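Putative exported protein (PDB 2DVZ) probably serves as a periplasmic solute receptor that captures glutamate for uptake, as a member of the Bug family of carboxylate-binding transport proteins. Local coordinates at residues A[99-102]-A[103-106]; A[155-158]-A[159-163]; A[193-196]-A[197-201]. All blocks are in the same frame, centred on the assembly; numbering follows the deposited sequence.

Interaction 1 (A[99-102]-A[103-106]); sequences PYDP and IKDF
D101 OD1 is held by two successive backbone amides, I103 N at 3.1 Å and, through a weaker but nearly straight bond, K104 N at 3.3 Å. The I103 amide arrives on the anti side of the carboxylate, 17° out of its plane. With CG opposite the backbone N (chi1 -177°) and beside the carbonyl carbon, the D101 carboxylate leans forward along the chain, where these amides turn to face it. Its other oxygen, OD2, rests 3.4 Å from CG of K104, whose side chain runs alongside before bending off with its amine.

D105 answers from the far end of the turn. D101 N donates to D105 OD2 at 2.9 Å in an almost linear bond that meets the oxygen from above the carboxylate plane, 55° out of it, while D105 N returns a bond of 3.0 Å to D101 O. D101 is thus tied by its backbone amide, its carbonyl and its side chain.

The F106 ring presents its edge to P102 O, with CD2 3.3 Å from that oxygen, and CE2 of F106 approaches Y100 CD1 at 3.9 Å. The tyrosine hydroxyl is fixed elsewhere, by T86 O on helix 84-93. The bonds from D101 OD1 to I103 and from D105 N to D101 O define an Asx motif, here in the loop leading into strand 106-121.

Interaction 2 (A[155-158]-A[159-163]); sequences LHLM and GESFK
H156 sends CG opposite its backbone N (chi1 -178°), whereas E160, one turn later, keeps CG beside its backbone N (chi1 -74°) and bends again at chi2; the two side chains therefore meet obliquely on one flank of the helix. The touching atoms are E160 CG and H156 NE2, 3.6 Å apart, and the imidazole and carboxylate planes are turned 63° against each other. Rather than bonding directly, the polar ends share water 2, which lies in the plane of the ring at its edge, 3.1 Å from H156 NE2, and makes a weak bond to E160 OE2.

The same carboxylate is drawn along the helix by K163, whose NZ forms a salt bridge with E160 OE2 at 3.1 Å through the syn lone pair. Y146 OH also bonds this oxygen. The histidine is fixed at its other nitrogen by T151 O, and its ring stacks on that of H172.

The helix itself keeps its regular backbone bonds, such as G159 N to L155 O at 3.0 Å. L157 O takes two donors from one residue, S161 N at 2.8 Å and, more weakly, S161 OG at 3.1 Å; the hydroxyl, lying beside its own backbone N, turns back to the carbonyl one turn earlier. Such i to i+4 pairing belongs to an alpha-helix, here helix 154-166, the connection between parallel strands 145-148 and 171-174 in a beta-alpha-beta unit.

Interaction 3 (A[193-196]-A[197-201]); sequences IFDN and LPSSM. With GLU (glutamic acid), chain G.
Part of the glutamate pocket is built here by the end of strand 192-196, where it turns into helix 197-205, with N196 beside the bound ligand and D195, the residue before it, turned toward the helix. D195 OD2 accepts two short hydrogen bonds from consecutive serines, S199 OG at 2.6 Å and S200 OG at 2.7 Å. They use different sides of the oxygen: S200 comes in along the anti lone pair, while S199 approaches on the syn side, 23° out of the carboxylate plane. The D195 side chain reaches them because CG swings to the carbonyl side of its own backbone (chi1 -157°), toward the first turn of the helix.

This junction lies in a periplasmic binding protein fold of the type II class. The short strand and helix segments run at 113° to each other, with axes 5.8 Å apart at their closest, and the buried aspartate fastens one to the other. Its second oxygen, OD1, takes a weak bond from N196 N at 2.7 Å and is also hydrogen-bonded to S178 OG. S178 also binds the ligand, through its backbone N, and D195 may help to position it from the second shell; so many hydroxyl partners would probably keep its carboxylate ionised. S199 OG also bonds S32 OG, from another part of the pocket. The L197 side chain packs against A116, I220 and I223.

In the fold
Interactions 2 and 3 are buried neighbours, their centres about 14 Å apart, whereas interaction 1 lies nearer the surface, its centre about 24 Å from that of interaction 2 and about 27 Å from that of interaction 3. Helix 154-166 packs directly on strand 192-196: L155 lies against D195 and N196, and the rings of F162 and F194 meet edge-to-face. L155 and N196 both line the glutamate pocket, so these two contacts build adjoining parts of one site. Their chemistry differs with place. Interaction 1 ties a loop by aspartate carboxylates accepting from backbone amides, interaction 2 lines up charged and water-linked groups along a helix, and interaction 3 satisfies a buried carboxylate with serine hydroxyls.

Interaction 1 (A[99-102]-A[103-106])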
ATOM      1  N   PRO A  99     -15.749 -11.606   0.048  1.00 27.26           N
ATOM      2  CA  PRO A  99     -16.579 -11.677  -1.167  1.00 27.34           C
ATOM      3  C   PRO A  99     -15.863 -11.631  -2.541  1.00 28.20           C
ATOM      4  O   PRO A  99     -16.533 -11.417  -3.570  1.00 29.15           O
ATOM      5  CB  PRO A  99     -17.485 -10.453  -1.045  1.00 27.00           C
ATOM      6  CG  PRO A  99     -17.240  -9.920   0.333  1.00 27.85           C
ATOM      7  CD  PRO A  99     -15.872 -10.296   0.693  1.00 26.94           C
ATOM      8  N   TYR A 100     -14.542 -11.817  -2.578  1.00 27.49           N
ATOM      9  CA  TYR A 100     -13.829 -11.871  -3.846  1.00 26.59           C
ATOM     10  C   TYR A 100     -12.625 -12.785  -3.685  1.00 26.60           C
ATOM     11  O   TYR A 100     -12.172 -12.994  -2.590  1.00 26.47           O
ATOM     12  CB  TYR A 100     -13.419 -10.461  -4.325  1.00 26.63           C
ATOM     13  CG  TYR A 100     -12.361  -9.785  -3.463  1.00 25.16           C
ATOM     14  CD1 TYR A 100     -11.013  -9.979  -3.721  1.00 25.31           C
ATOM     15  CD2 TYR A 100     -12.721  -8.970  -2.392  1.00 24.52           C
ATOM     16  CE1 TYR A 100     -10.023  -9.367  -2.937  1.00 26.78           C
ATOM     17  CE2 TYR A 100     -11.756  -8.355  -1.601  1.00 25.53           C
ATOM     18  CZ  TYR A 100     -10.408  -8.562  -1.872  1.00 25.90           C
ATOM     19  OH  TYR A 100      -9.450  -7.985  -1.098  1.00 25.15           O
ATOM     20  N   ASP A 101     -12.172 -13.376  -4.780  1.00 27.31           N
ATOM     21  CA  ASP A 101     -10.923 -14.112  -4.846  1.00 28.37           C
ATOM     22  C   ASP A 101      -9.987 -13.158  -5.616  1.00 28.03           C
ATOM     23  O   ASP A 101     -10.271 -12.828  -6.760  1.00 27.53           O
ATOM     24  CB  ASP A 101     -11.148 -15.446  -5.586  1.00 29.59           C
ATOM     25  CG  ASP A 101      -9.899 -16.346  -5.652  1.00 32.42           C
ATOM     26  OD1 ASP A 101      -8.727 -15.888  -5.835  1.00 33.20           O
ATOM     27  OD2 ASP A 101     -10.131 -17.570  -5.564  1.00 36.81           O
ATOM     28  N   PRO A 102      -8.902 -12.670  -4.961  1.00 27.99           N
ATOM     29  CA  PRO A 102      -8.013 -11.691  -5.602  1.00 27.69           C
ATOM     30  C   PRO A 102      -7.453 -12.174  -6.949  1.00 27.12           C
ATOM     31  O   PRO A 102      -7.225 -11.383  -7.860  1.00 26.00           O
ATOM     32  CB  PRO A 102      -6.869 -11.510  -4.564  1.00 27.13           C
ATOM     33  CG  PRO A 102      -6.952 -12.757  -3.688  1.00 27.65           C
ATOM     34  CD  PRO A 102      -8.432 -13.015  -3.600  1.00 27.65           C
ATOM     35  N   ILE A 103      -7.231 -13.473  -7.059  1.00 27.87           N
ATOM     36  CA  ILE A 103      -6.555 -14.018  -8.240  1.00 28.19           C
ATOM     37  C   ILE A 103      -7.544 -14.383  -9.356  1.00 28.15           C
ATOM     38  O   ILE A 103      -7.337 -14.002 -10.507  1.00 28.34           O
ATOM     39  CB  ILE A 103      -5.552 -15.148  -7.861  1.00 28.55           C
ATOM     40  CG1 ILE A 103      -4.441 -14.562  -6.962  1.00 28.83           C
ATOM     41  CG2 ILE A 103      -4.977 -15.879  -9.136  1.00 28.33           C
ATOM     42  CD1 ILE A 103      -3.574 -15.579  -6.233  1.00 27.95           C
ATOM     43  N   LYS A 104      -8.628 -15.073  -9.004  1.00 28.15           N
ATOM     44  CA  LYS A 104      -9.629 -15.515  -9.979  1.00 27.91           C
ATOM     45  C   LYS A 104     -10.596 -14.413 -10.434  1.00 26.96           C
ATOM     46  O   LYS A 104     -11.220 -14.552 -11.478  1.00 28.17           O
ATOM     47  CB  LYS A 104     -10.444 -16.720  -9.448  1.00 28.92           C
ATOM     48  CG  LYS A 104      -9.642 -17.940  -8.909  1.00 32.66           C
ATOM     49  CD  LYS A 104      -8.702 -18.615  -9.963  1.00 38.52           C
ATOM     50  CE  LYS A 104      -9.252 -19.963 -10.475  1.00 41.63           C
ATOM     51  NZ  LYS A 104      -8.971 -20.243 -11.940  1.00 41.51           N
ATOM     52  N   ASP A 105     -10.758 -13.329  -9.673  1.00 25.20           N
ATOM     53  CA  ASP A 105     -11.747 -12.312 -10.062  1.00 23.27           C
ATOM     54  C   ASP A 105     -11.197 -11.099 -10.739  1.00 20.91           C
ATOM     55  O   ASP A 105     -11.954 -10.215 -11.100  1.00 19.84           O
ATOM     56  CB  ASP A 105     -12.585 -11.850  -8.863  1.00 24.73           C
ATOM     57  CG  ASP A 105     -13.406 -12.964  -8.274  1.00 26.56           C
ATOM     58  OD1 ASP A 105     -13.638 -13.959  -9.003  1.00 30.30           O
ATOM     59  OD2 ASP A 105     -13.801 -12.850  -7.095  1.00 26.88           O
ATOM     60  N   PHE A 106      -9.877 -11.042 -10.891  1.00 19.05           N
ATOM     61  CA  PHE A 106      -9.249  -9.898 -11.551  1.00 17.23           C
ATOM     62  C   PHE A 106      -8.344 -10.300 -12.690  1.00 16.13           C
ATOM     63  O   PHE A 106      -7.632 -11.271 -12.588  1.00 16.53           O
ATOM     64  CB  PHE A 106      -8.502  -9.026 -10.516  1.00 16.86           C
ATOM     65  CG  PHE A 106      -9.422  -8.434  -9.504  1.00 15.50           C
ATOM     66  CD1 PHE A 106     -10.262  -7.386  -9.865  1.00 13.00           C
ATOM     67  CD2 PHE A 106      -9.549  -9.007  -8.219  1.00 15.25           C
ATOM     68  CE1 PHE A 106     -11.153  -6.868  -8.946  1.00 12.41           C
ATOM     69  CE2 PHE A 106     -10.464  -8.482  -7.289  1.00 11.54           C
ATOM     70  CZ  PHE A 106     -11.243  -7.414  -7.659  1.00 12.59           C
TER
HETATM   71  O   HOH W   1      -5.544 -11.044 -10.121  1.00 13.33           O

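Interaction 2 (A[155-158]-A[159-163])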
ATOM      1  N   LEU A 155      -0.877  -2.957   6.615  1.00  9.75           N
ATOM      2  CA  LEU A 155      -0.223  -2.173   7.645  1.00  9.95           C
ATOM      3  C   LEU A 155      -0.559  -2.693   9.046  1.00 10.53           C
ATOM      4  O   LEU A 155       0.266  -2.582   9.928  1.00 10.82           O
ATOM      5  CB  LEU A 155      -0.512  -0.666   7.454  1.00  9.98           C
ATOM      6  CG  LEU A 155      -0.078  -0.169   6.052  1.00  7.77           C
ATOM      7  CD1 LEU A 155      -0.634   1.179   5.774  1.00  5.16           C
ATOM      8  CD2 LEU A 155       1.457  -0.187   5.902  1.00  5.51           C
ATOM      9  N   HIS A 156      -1.754  -3.281   9.230  1.00 11.08           N
ATOM     10  CA  HIS A 156      -2.082  -4.038  10.441  1.00 11.15           C
ATOM     11  C   HIS A 156      -1.179  -5.273  10.529  1.00 11.17           C
ATOM     12  O   HIS A 156      -0.625  -5.577  11.565  1.00 12.01           O
ATOM     13  CB  HIS A 156      -3.591  -4.439  10.501  1.00 11.09           C
ATOM     14  CG  HIS A 156      -3.973  -5.181  11.768  1.00 11.96           C
ATOM     15  ND1 HIS A 156      -5.040  -6.060  11.838  1.00 11.33           N
ATOM     16  CD2 HIS A 156      -3.402  -5.198  13.000  1.00 11.71           C
ATOM     17  CE1 HIS A 156      -5.114  -6.569  13.055  1.00  9.30           C
ATOM     18  NE2 HIS A 156      -4.143  -6.064  13.784  1.00 10.31           N
ATOM     19  N   LEU A 157      -1.026  -5.999   9.437  1.00 11.38           N
ATOM     20  CA  LEU A 157      -0.096  -7.127   9.429  1.00 12.22           C
ATOM     21  C   LEU A 157       1.362  -6.677   9.677  1.00 12.19           C
ATOM     22  O   LEU A 157       2.101  -7.325  10.411  1.00 12.65           O
ATOM     23  CB  LEU A 157      -0.236  -7.931   8.118  1.00 13.06           C
ATOM     24  CG  LEU A 157       0.618  -9.207   8.075  1.00 14.90           C
ATOM     25  CD1 LEU A 157       0.186 -10.206   9.211  1.00 16.04           C
ATOM     26  CD2 LEU A 157       0.534  -9.844   6.715  1.00 16.93           C
HETATM   27  N   MSE A 158       1.752  -5.555   9.084  1.00 12.00           N
HETATM   28  CA  MSE A 158       3.047  -4.926   9.353  1.00 13.91           C
HETATM   29  C   MSE A 158       3.260  -4.692  10.833  1.00 12.26           C
HETATM   30  O   MSE A 158       4.234  -5.165  11.373  1.00 12.31           O
HETATM   31  CB  MSE A 158       3.180  -3.623   8.562  1.00 13.24           C
HETATM   32  CG  MSE A 158       4.577  -3.161   8.453  1.00 14.67           C
HETATM   33 SE   MSE A 158       4.744  -1.390   7.717  1.00 21.49          SE
HETATM   34  CE  MSE A 158       6.694  -1.136   8.096  1.00 14.46           C
ATOM     35  N   GLY A 159       2.314  -4.015  11.499  1.00 12.20           N
ATOM     36  CA  GLY A 159       2.395  -3.758  12.926  1.00 11.88           C
ATOM     37  C   GLY A 159       2.533  -5.010  13.787  1.00 12.01           C
ATOM     38  O   GLY A 159       3.278  -5.018  14.755  1.00 11.77           O
ATOM     39  N   GLU A 160       1.805  -6.062  13.407  1.00 11.78           N
ATOM     40  CA  GLU A 160       1.745  -7.298  14.151  1.00 12.08           C
ATOM     41  C   GLU A 160       2.990  -8.112  13.946  1.00 11.65           C
ATOM     42  O   GLU A 160       3.482  -8.758  14.871  1.00 10.95           O
ATOM     43  CB  GLU A 160       0.499  -8.097  13.733  1.00 12.79           C
ATOM     44  CG  GLU A 160      -0.855  -7.515  14.283  1.00 13.96           C
ATOM     45  CD  GLU A 160      -0.812  -7.167  15.788  1.00 16.59           C
ATOM     46  OE1 GLU A 160      -0.558  -8.065  16.626  1.00 16.60           O
ATOM     47  OE2 GLU A 160      -1.033  -5.979  16.136  1.00 18.80           O
ATOM     48  N   SER A 161       3.483  -8.100  12.710  1.00 12.53           N
ATOM     49  CA  SER A 161       4.814  -8.652  12.379  1.00 12.81           C
ATOM     50  C   SER A 161       5.966  -7.993  13.145  1.00 12.06           C
ATOM     51  O   SER A 161       6.889  -8.685  13.609  1.00 12.45           O
ATOM     52  CB  SER A 161       5.068  -8.536  10.872  1.00 12.67           C
ATOM     53  OG  SER A 161       4.295  -9.541  10.245  1.00 15.63           O
ATOM     54  N   PHE A 162       5.899  -6.666  13.253  1.00 10.95           N
ATOM     55  CA  PHE A 162       6.861  -5.892  13.999  1.00 10.75           C
ATOM     56  C   PHE A 162       6.904  -6.307  15.479  1.00 11.58           C
ATOM     57  O   PHE A 162       7.976  -6.522  16.071  1.00 10.49           O
ATOM     58  CB  PHE A 162       6.474  -4.414  13.850  1.00 10.56           C
ATOM     59  CG  PHE A 162       7.351  -3.473  14.615  1.00 10.30           C
ATOM     60  CD1 PHE A 162       8.419  -2.852  13.986  1.00  9.00           C
ATOM     61  CD2 PHE A 162       7.127  -3.225  15.970  1.00  9.52           C
ATOM     62  CE1 PHE A 162       9.232  -1.996  14.669  1.00  8.99           C
ATOM     63  CE2 PHE A 162       7.948  -2.355  16.673  1.00 10.06           C
ATOM     64  CZ  PHE A 162       9.002  -1.728  16.016  1.00  9.49           C
ATOM     65  N   LYS A 163       5.715  -6.368  16.076  1.00 12.96           N
ATOM     66  CA  LYS A 163       5.522  -6.788  17.458  1.00 15.08           C
ATOM     67  C   LYS A 163       6.156  -8.162  17.701  1.00 16.35           C
ATOM     68  O   LYS A 163       6.918  -8.343  18.641  1.00 16.95           O
ATOM     69  CB  LYS A 163       4.016  -6.814  17.780  1.00 14.36           C
ATOM     70  CG  LYS A 163       3.476  -5.444  17.957  1.00 16.06           C
ATOM     71  CD  LYS A 163       1.969  -5.377  17.964  1.00 16.04           C
ATOM     72  CE  LYS A 163       1.362  -6.165  19.099  1.00 17.50           C
ATOM     73  NZ  LYS A 163      -0.115  -5.897  19.066  1.00 18.87           N
TER
HETATM   74  O   HOH W   2      -4.099  -6.500  16.842  1.00 11.87           O

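Interaction 3 (A[193-196]-A[197-201])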
ATOM      1  N   ILE A 193       2.809   5.081  13.786  1.00 11.33           N
ATOM      2  CA  ILE A 193       2.057   4.738  12.596  1.00 11.15           C
ATOM      3  C   ILE A 193       2.867   3.763  11.793  1.00 11.86           C
ATOM      4  O   ILE A 193       4.079   3.916  11.654  1.00 12.67           O
ATOM      5  CB  ILE A 193       1.655   5.974  11.751  1.00 11.56           C
ATOM      6  CG1 ILE A 193       0.612   5.591  10.675  1.00 10.40           C
ATOM      7  CG2 ILE A 193       2.894   6.745  11.199  1.00 12.37           C
ATOM      8  CD1 ILE A 193       0.170   6.690   9.784  1.00  9.42           C
ATOM      9  N   PHE A 194       2.200   2.722  11.300  1.00 11.74           N
ATOM     10  CA  PHE A 194       2.784   1.876  10.265  1.00 10.55           C
ATOM     11  C   PHE A 194       2.147   2.305   8.967  1.00 11.18           C
ATOM     12  O   PHE A 194       0.925   2.267   8.843  1.00 11.64           O
ATOM     13  CB  PHE A 194       2.508   0.412  10.570  1.00  9.96           C
ATOM     14  CG  PHE A 194       3.336  -0.125  11.703  1.00  8.23           C
ATOM     15  CD1 PHE A 194       4.534  -0.807  11.446  1.00  7.42           C
ATOM     16  CD2 PHE A 194       2.941   0.059  13.029  1.00  8.31           C
ATOM     17  CE1 PHE A 194       5.308  -1.280  12.504  1.00  8.68           C
ATOM     18  CE2 PHE A 194       3.742  -0.416  14.114  1.00  6.90           C
ATOM     19  CZ  PHE A 194       4.906  -1.076  13.847  1.00  7.85           C
ATOM     20  N   ASP A 195       2.960   2.769   8.020  1.00 11.32           N
ATOM     21  CA  ASP A 195       2.442   3.267   6.766  1.00 11.26           C
ATOM     22  C   ASP A 195       3.236   2.801   5.546  1.00 11.71           C
ATOM     23  O   ASP A 195       4.346   2.236   5.662  1.00 10.95           O
ATOM     24  CB  ASP A 195       2.384   4.800   6.783  1.00 11.29           C
ATOM     25  CG  ASP A 195       1.381   5.360   5.790  1.00 12.49           C
ATOM     26  OD1 ASP A 195       0.609   4.563   5.198  1.00 14.48           O
ATOM     27  OD2 ASP A 195       1.361   6.596   5.596  1.00 12.67           O
ATOM     28  N   ASN A 196       2.615   3.016   4.382  1.00 11.84           N
ATOM     29  CA  ASN A 196       3.287   2.972   3.113  1.00 11.81           C
ATOM     30  C   ASN A 196       3.852   4.358   3.013  1.00 11.78           C
ATOM     31  O   ASN A 196       3.196   5.334   3.362  1.00 12.45           O
ATOM     32  CB  ASN A 196       2.305   2.690   1.945  1.00 12.30           C
ATOM     33  CG  ASN A 196       1.164   1.678   2.320  1.00 11.68           C
ATOM     34  OD1 ASN A 196      -0.005   2.065   2.385  1.00 13.33           O
ATOM     35  ND2 ASN A 196       1.507   0.423   2.560  1.00  8.16           N
ATOM     36  N   LEU A 197       5.083   4.451   2.535  1.00 11.84           N
ATOM     37  CA  LEU A 197       5.856   5.692   2.627  1.00 10.95           C
ATOM     38  C   LEU A 197       5.223   6.952   1.987  1.00 10.74           C
ATOM     39  O   LEU A 197       5.206   7.994   2.631  1.00 11.78           O
ATOM     40  CB  LEU A 197       7.338   5.433   2.234  1.00 10.96           C
ATOM     41  CG  LEU A 197       8.403   6.546   2.402  1.00 11.26           C
ATOM     42  CD1 LEU A 197       8.330   7.322   3.788  1.00  9.17           C
ATOM     43  CD2 LEU A 197       9.784   5.966   2.129  1.00  9.36           C
ATOM     44  N   PRO A 198       4.695   6.875   0.743  1.00 10.13           N
ATOM     45  CA  PRO A 198       4.157   8.099   0.117  1.00  9.96           C
ATOM     46  C   PRO A 198       3.215   9.017   0.931  1.00 10.68           C
ATOM     47  O   PRO A 198       3.312  10.237   0.767  1.00 11.13           O
ATOM     48  CB  PRO A 198       3.486   7.579  -1.163  1.00  8.41           C
ATOM     49  CG  PRO A 198       4.284   6.360  -1.476  1.00  8.80           C
ATOM     50  CD  PRO A 198       4.605   5.727  -0.183  1.00  9.54           C
ATOM     51  N   SER A 199       2.302   8.466   1.740  1.00 11.83           N
ATOM     52  CA  SER A 199       1.358   9.300   2.520  1.00 13.07           C
ATOM     53  C   SER A 199       1.996   9.937   3.758  1.00 13.91           C
ATOM     54  O   SER A 199       1.563  11.006   4.214  1.00 15.16           O
ATOM     55  CB  SER A 199       0.082   8.530   2.937  1.00 12.81           C
ATOM     56  OG  SER A 199       0.369   7.179   3.230  1.00 13.19           O
ATOM     57  N   SER A 200       3.007   9.273   4.314  1.00 13.93           N
ATOM     58  CA  SER A 200       3.714   9.810   5.445  1.00 13.55           C
ATOM     59  C   SER A 200       4.836  10.727   4.984  1.00 13.42           C
ATOM     60  O   SER A 200       5.266  11.577   5.735  1.00 12.49           O
ATOM     61  CB  SER A 200       4.268   8.656   6.298  1.00 13.72           C
ATOM     62  OG  SER A 200       3.222   8.007   7.035  1.00 14.79           O
HETATM   63  N   MSE A 201       5.322  10.545   3.758  1.00 14.38           N
HETATM   64  CA  MSE A 201       6.460  11.330   3.240  1.00 15.61           C
HETATM   65  C   MSE A 201       6.416  12.847   3.439  1.00 16.46           C
HETATM   66  O   MSE A 201       7.413  13.385   3.919  1.00 16.98           O
HETATM   67  CB  MSE A 201       6.841  10.980   1.785  1.00 15.68           C
HETATM   68  CG  MSE A 201       8.128  11.698   1.309  1.00 17.61           C
HETATM   69 SE   MSE A 201       9.764  11.072   2.327  1.00 25.70          SE
HETATM   70  CE  MSE A 201      10.280   9.548   1.206  1.00 21.84           C
TER
HETATM   71  N   GLU G1055      -2.591  -0.179   3.340  1.00 11.71           N
HETATM   72  CA  GLU G1055      -2.830   0.013   1.897  1.00 11.29           C
HETATM   73  C   GLU G1055      -1.916  -0.855   1.048  1.00 12.00           C
HETATM   74  O   GLU G1055      -1.066  -0.414   0.268  1.00 12.47           O
HETATM   75  CB  GLU G1055      -2.778   1.493   1.530  1.00 11.17           C
HETATM   76  CG  GLU G1055      -3.545   2.368   2.537  1.00  8.76           C
HETATM   77  CD  GLU G1055      -4.133   3.615   1.944  1.00  9.91           C
HETATM   78  OE1 GLU G1055      -3.964   3.792   0.719  1.00 10.90           O
HETATM   79  OE2 GLU G1055      -4.798   4.417   2.692  1.00 10.40           O
HETATM   80  OXT GLU G1055      -2.070  -2.087   1.098  1.00 12.13           O